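Long-range contacts in putative lipoprotein (PDB 3OQQ), which is of unknown function but is a putative, probably extracellular lipoprotein of Bacteroides ovatus that binds calcium ions: residues Gly186-Thr191 / Gln282-Val287; Leu180-Val185 / Asp272-Leu277. All blocks are in the same frame, centred on the assembly; numbering follows the deposited sequence. Where two conformers were deposited one is given.

Contact 1: Gly186-Thr191 / Gln282-Val287. With CA (calcium ion), chain B.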
loop_
_atom_site.group_PDB
_atom_site.type_symbol
_atom_site.label_atom_id
_atom_site.label_comp_id
_atom_site.label_asym_id
_atom_site.label_seq_id
_atom_site.Cartn_x
_atom_site.Cartn_y
_atom_site.Cartn_z
ATOM N N GLY A 186 10.076 -1.183 15.045
ATOM C CA GLY A 186 11.036 -2.051 15.721
ATOM C C GLY A 186 12.466 -1.579 15.587
ATOM O O GLY A 186 13.374 -2.374 15.410
ATOM N N GLY A 187 12.668 -0.279 15.642
ATOM C CA GLY A 187 14.010 0.277 15.515
ATOM C C GLY A 187 14.110 1.530 16.328
ATOM O O GLY A 187 13.091 2.181 16.545
ATOM N N ILE A 188 15.348 1.883 16.722
ATOM C CA ILE A 188 15.653 3.065 17.530
ATOM C C ILE A 188 15.723 4.306 16.641
ATOM O O ILE A 188 15.258 5.377 17.049
ATOM C CB ILE A 188 16.995 2.829 18.309
ATOM C CG1 ILE A 188 16.821 1.745 19.387
ATOM C CG2 ILE A 188 17.558 4.106 18.932
ATOM C CD1 ILE A 188 18.050 0.846 19.570
ATOM N N TYR A 189 16.317 4.167 15.451
ATOM C CA TYR A 189 16.559 5.268 14.537
ATOM C C TYR A 189 15.533 5.539 13.412
ATOM O O TYR A 189 15.677 6.611 12.835
ATOM C CB TYR A 189 17.962 5.079 13.933
ATOM C CG TYR A 189 19.014 5.021 15.016
ATOM C CD1 TYR A 189 19.345 6.155 15.752
ATOM C CD2 TYR A 189 19.579 3.803 15.405
ATOM C CE1 TYR A 189 20.260 6.098 16.799
ATOM C CE2 TYR A 189 20.503 3.734 16.453
ATOM C CZ TYR A 189 20.871 4.896 17.117
ATOM O OH TYR A 189 21.804 4.875 18.127
ATOM N N PRO A 190 14.515 4.703 13.056
ATOM C CA PRO A 190 13.569 5.123 11.988
ATOM C C PRO A 190 12.816 6.402 12.372
ATOM O O PRO A 190 12.436 6.572 13.519
ATOM C CB PRO A 190 12.607 3.935 11.865
ATOM C CG PRO A 190 13.345 2.772 12.446
ATOM C CD PRO A 190 14.181 3.355 13.559
ATOM N N THR A 191 12.641 7.317 11.420
ATOM C CA THR A 191 11.993 8.595 11.689
ATOM C C THR A 191 10.827 8.856 10.741
ATOM O O THR A 191 9.899 9.562 11.115
ATOM C CB THR A 191 13.022 9.737 11.569
ATOM O OG1 THR A 191 13.663 9.642 10.299
ATOM C CG2 THR A 191 14.084 9.710 12.685
ATOM N N GLN A 282 14.500 0.703 24.627
ATOM C CA GLN A 282 14.633 -0.740 24.815
ATOM C C GLN A 282 13.444 -1.488 24.211
ATOM O O GLN A 282 13.633 -2.439 23.452
ATOM C CB GLN A 282 14.782 -1.072 26.302
ATOM C CG GLN A 282 15.043 -2.554 26.559
ATOM C CD GLN A 282 15.096 -2.827 28.025
ATOM O OE1 GLN A 282 15.533 -1.988 28.812
ATOM N NE2 GLN A 282 14.645 -3.999 28.429
ATOM N N ASP A 283 12.228 -1.059 24.564
ATOM C CA ASP A 283 10.978 -1.672 24.130
ATOM C C ASP A 283 10.652 -1.364 22.712
ATOM O O ASP A 283 10.066 -2.205 22.028
ATOM C CB ASP A 283 9.825 -1.171 25.010
ATOM C CG ASP A 283 10.013 -1.497 26.463
ATOM O OD1 ASP A 283 10.838 -2.373 26.763
ATOM O OD2 ASP A 283 9.324 -0.882 27.300
HETATM N N MSE A 284 10.899 -0.110 22.295
HETATM C CA MSE A 284 10.510 0.369 20.966
HETATM C C MSE A 284 8.965 0.311 20.836
HETATM O O MSE A 284 8.284 0.401 21.864
HETATM C CB MSE A 284 11.275 -0.373 19.849
HETATM C CG MSE A 284 12.790 -0.010 19.849
HETATM SE SE MSE A 284 13.858 -1.280 18.858
HETATM C CE MSE A 284 14.230 -2.429 20.260
ATOM N N PHE A 285 8.404 0.185 19.611
ATOM C CA PHE A 285 6.967 0.332 19.419
ATOM C C PHE A 285 6.256 -0.867 18.777
ATOM O O PHE A 285 6.401 -1.105 17.574
ATOM C CB PHE A 285 6.699 1.612 18.567
ATOM C CG PHE A 285 5.231 1.975 18.415
ATOM C CD1 PHE A 285 4.467 2.339 19.523
ATOM C CD2 PHE A 285 4.625 1.977 17.167
ATOM C CE1 PHE A 285 3.128 2.658 19.386
ATOM C CE2 PHE A 285 3.281 2.323 17.027
ATOM C CZ PHE A 285 2.538 2.656 18.139
ATOM N N GLN A 286 5.354 -1.522 19.575
ATOM C CA GLN A 286 4.519 -2.667 19.173
ATOM C C GLN A 286 5.371 -3.852 18.678
ATOM O O GLN A 286 4.950 -4.533 17.750
ATOM C CB GLN A 286 3.486 -2.244 18.095
ATOM C CG GLN A 286 2.567 -1.039 18.483
ATOM C CD GLN A 286 1.734 -1.297 19.739
ATOM O OE1 GLN A 286 2.249 -1.477 20.837
ATOM N NE2 GLN A 286 0.425 -1.280 19.626
ATOM N N VAL A 287 6.565 -4.094 19.279
ATOM C CA VAL A 287 7.468 -5.196 18.847
ATOM C C VAL A 287 7.996 -6.077 20.028
ATOM O O VAL A 287 8.574 -7.156 19.807
ATOM C CB VAL A 287 8.672 -4.673 17.983
ATOM C CG1 VAL A 287 8.192 -4.010 16.700
ATOM C CG2 VAL A 287 9.622 -3.744 18.765
HETATM CA CA CA B . 13.606 -4.649 14.844
HETATM O O HOH W 1 16.222 -4.528 14.302
#
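The selenium of Met-284, a selenomethionine, rests over one face of the peptide joining Gly-186 to Gly-187, the same peptide whose carbonyl oxygen binds calcium. SE lies 3.6 Å from Gly-186 C and equally near the amide N of Gly-187. Residues 186-189 form the bend of a beta-arch, carrying the chain from strand 173-184 in one sheet to strand 190-198 in another, and the loop 282-287 comes up against this bend. CG of Met-284 is anti to its own carbonyl carbon (chi1 -68°) and approaches Gly-187 O at 4.0 Å, while SE, set back over the Gly-186/Gly-187 peptide, is also 4.1 Å from Ile-188 N. The calcium ion takes Gly-186 O at 2.4 Å and a water oxygen at 2.7 Å; side chains of Asp-146, Asn-148, Asp-149 and Glu-397 also bind it. The ion would be expected to polarise this carbonyl, and the selenium lies over the same peptide. Gly-186 also exchanges a backbone hydrogen bond with Asn-148, itself a ligand of the ion. With no side chain on Gly-186, its CA is left accessible to Val-287, which turns both methyls to it. CG1 of Val-287 touches Gly-186 CA at 3.6 Å, and CG2 of Val-287 approaches the same CA at 3.8 Å.

Contact 2: Leu180-Val185 / Asp272-Leu277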
loop_
_atom_site.group_PDB
_atom_site.type_symbol
_atom_site.label_atom_id
_atom_site.label_comp_id
_atom_site.label_asym_id
_atom_site.label_seq_id
_atom_site.Cartn_x
_atom_site.Cartn_y
_atom_site.Cartn_z
ATOM N N LEU A 180 -1.986 5.348 5.036
ATOM C CA LEU A 180 -0.738 4.779 5.550
ATOM C C LEU A 180 -0.905 4.692 7.049
ATOM O O LEU A 180 -1.102 5.736 7.708
ATOM C CB LEU A 180 0.485 5.645 5.178
ATOM C CG LEU A 180 0.793 5.886 3.696
ATOM C CD1 LEU A 180 1.859 6.939 3.546
ATOM C CD2 LEU A 180 1.210 4.596 2.989
ATOM N N ASP A 181 -0.941 3.457 7.579
ATOM C CA ASP A 181 -1.181 3.214 9.009
ATOM C C ASP A 181 0.015 2.589 9.663
ATOM O O ASP A 181 0.397 1.494 9.263
ATOM C CB ASP A 181 -2.414 2.294 9.204
ATOM C CG ASP A 181 -3.686 2.867 8.628
ATOM O OD1 ASP A 181 -3.773 4.125 8.491
ATOM O OD2 ASP A 181 -4.576 2.076 8.268
ATOM N N VAL A 182 0.584 3.256 10.690
ATOM C CA VAL A 182 1.756 2.753 11.419
ATOM C C VAL A 182 1.350 1.606 12.340
ATOM O O VAL A 182 0.661 1.813 13.340
ATOM C CB VAL A 182 2.515 3.841 12.218
ATOM C CG1 VAL A 182 3.812 3.269 12.806
ATOM C CG2 VAL A 182 2.808 5.057 11.359
ATOM N N ARG A 183 1.858 0.416 12.057
ATOM C CA ARG A 183 1.563 -0.729 12.884
ATOM C C ARG A 183 2.659 -0.910 13.944
ATOM O O ARG A 183 2.343 -1.201 15.087
ATOM C CB ARG A 183 1.350 -1.966 11.980
ATOM C CG ARG A 183 1.922 -3.247 12.469
ATOM C CD ARG A 183 0.936 -4.376 12.463
ATOM N NE ARG A 183 0.318 -4.742 11.181
ATOM C CZ ARG A 183 0.694 -5.771 10.423
ATOM N NH1 ARG A 183 1.767 -6.499 10.754
ATOM N NH2 ARG A 183 -0.003 -6.091 9.333
ATOM N N ALA A 184 3.933 -0.731 13.586
ATOM C CA ALA A 184 5.032 -0.905 14.540
ATOM C C ALA A 184 6.289 -0.196 14.069
ATOM O O ALA A 184 6.479 -0.025 12.860
ATOM C CB ALA A 184 5.339 -2.403 14.725
ATOM N N VAL A 185 7.200 0.101 15.031
ATOM C CA VAL A 185 8.517 0.673 14.765
ATOM C C VAL A 185 9.519 -0.119 15.626
ATOM O O VAL A 185 9.723 0.194 16.792
ATOM C CB VAL A 185 8.613 2.213 14.957
ATOM C CG1 VAL A 185 9.985 2.735 14.536
ATOM C CG2 VAL A 185 7.513 2.944 14.188
ATOM N N ASP A 272 6.268 11.729 8.965
ATOM C CA ASP A 272 7.386 11.942 9.896
ATOM C C ASP A 272 6.833 11.872 11.325
ATOM O O ASP A 272 5.613 11.991 11.498
ATOM C CB ASP A 272 8.004 13.302 9.560
ATOM C CG ASP A 272 9.357 13.674 10.151
ATOM O OD1 ASP A 272 9.879 12.908 11.013
ATOM O OD2 ASP A 272 9.872 14.726 9.784
ATOM N N GLY A 273 7.690 11.597 12.316
ATOM C CA GLY A 273 7.244 11.487 13.713
ATOM C C GLY A 273 7.269 10.104 14.332
ATOM O O GLY A 273 6.874 9.923 15.503
ATOM N N LEU A 274 7.734 9.102 13.540
ATOM C CA LEU A 274 7.827 7.708 13.959
ATOM C C LEU A 274 8.636 7.533 15.242
ATOM O O LEU A 274 8.316 6.656 16.034
ATOM C CB LEU A 274 8.451 6.823 12.851
ATOM C CG LEU A 274 7.761 6.746 11.503
ATOM C CD1 LEU A 274 8.434 5.617 10.631
ATOM C CD2 LEU A 274 6.239 6.532 11.670
ATOM N N THR A 275 9.680 8.353 15.443
ATOM C CA THR A 275 10.525 8.273 16.644
ATOM C C THR A 275 9.729 8.576 17.960
ATOM O O THR A 275 10.157 8.165 19.048
ATOM C CB THR A 275 11.720 9.228 16.474
ATOM O OG1 THR A 275 12.796 8.794 17.283
ATOM C CG2 THR A 275 11.385 10.708 16.749
ATOM N N SER A 276 8.597 9.324 17.849
ATOM C CA SER A 276 7.826 9.769 19.016
ATOM C C SER A 276 6.779 8.738 19.450
ATOM O O SER A 276 6.118 8.968 20.454
ATOM C CB SER A 276 7.150 11.112 18.720
ATOM O OG SER A 276 6.019 11.011 17.862
ATOM N N LEU A 277 6.635 7.592 18.711
ATOM C CA LEU A 277 5.605 6.583 18.995
ATOM C C LEU A 277 5.975 5.653 20.129
ATOM O O LEU A 277 5.096 5.257 20.909
ATOM C CB LEU A 277 5.251 5.769 17.754
ATOM C CG LEU A 277 4.805 6.560 16.521
ATOM C CD1 LEU A 277 4.477 5.639 15.442
ATOM C CD2 LEU A 277 3.606 7.506 16.842
#
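Rings and other flat groups take no part in this meeting of Val-182 and Val-185 with Leu-274 and Leu-277; no face or edge is presented, and methyl carbons do the touching. The flat ends of Asp-181 and Arg-183 are engaged elsewhere, in salt bridges to Arg-300 and Glu-153 respectively. Val-182 divides its two branches between the leucines. Its CG1, anti to the backbone N (chi1 -173°), meets CD1 of Leu-277 at 3.6 Å, the two side chains reaching toward each other tip to tip. Its CG2 instead lies 3.7 Å from CD2 of Leu-274, and this pair crosses at a slant. Val-185 makes looser contacts with its CG2, which stands 4.2 Å from Leu-274 CB and the same distance from Leu-277 CD1. CD1 of Leu-277, extended from CA by a chi2 of -179°, thus touches both valines. The two leucines come to one side because a short 3-10 turn, 274-276, separates them by one turn: Ser-276 N bonds to Gly-273 O at 3.0 Å, and the longer bond from Leu-277 N to Leu-274 O measures 3.3 Å. Around the cluster, Leu-193 and Pro-190 of strand 190-198 touch Val-182 and Val-185 respectively, Val-150 touches Leu-274, and Trp-244 touches Leu-277. On the strand, Arg-183 and Ala-184 both direct their CB away from the turn, so Val-182 and Val-185, three positions apart, are the ones facing it. That spacing follows from a classic beta bulge, in which Arg-183 and Ala-184 both face Val-151 on the antiparallel neighbouring strand, close to where strand 173-184 ends.

From the N terminus, strand 173-184 supplies 180-185 and the chain passes directly into 186-191, which starts strand 190-198. After a long run of strands, 272-277 returns to 180-185, closing contact 2 across 87 residues; 282-287 then reaches 186-191, closing contact 1 across 91. The segments alternate, so the two closures cross rather than nest. They also touch: Phe-285 O is 2.9 Å from Val-185 N, a probable hydrogen bond, and Thr-191 O lies 3.2 Å from Gly-273 N, another probable one. Together they fasten the chain following strand 266-272 to both the end of strand 173-184 and the calcium-binding bend, at the junction of two sheets.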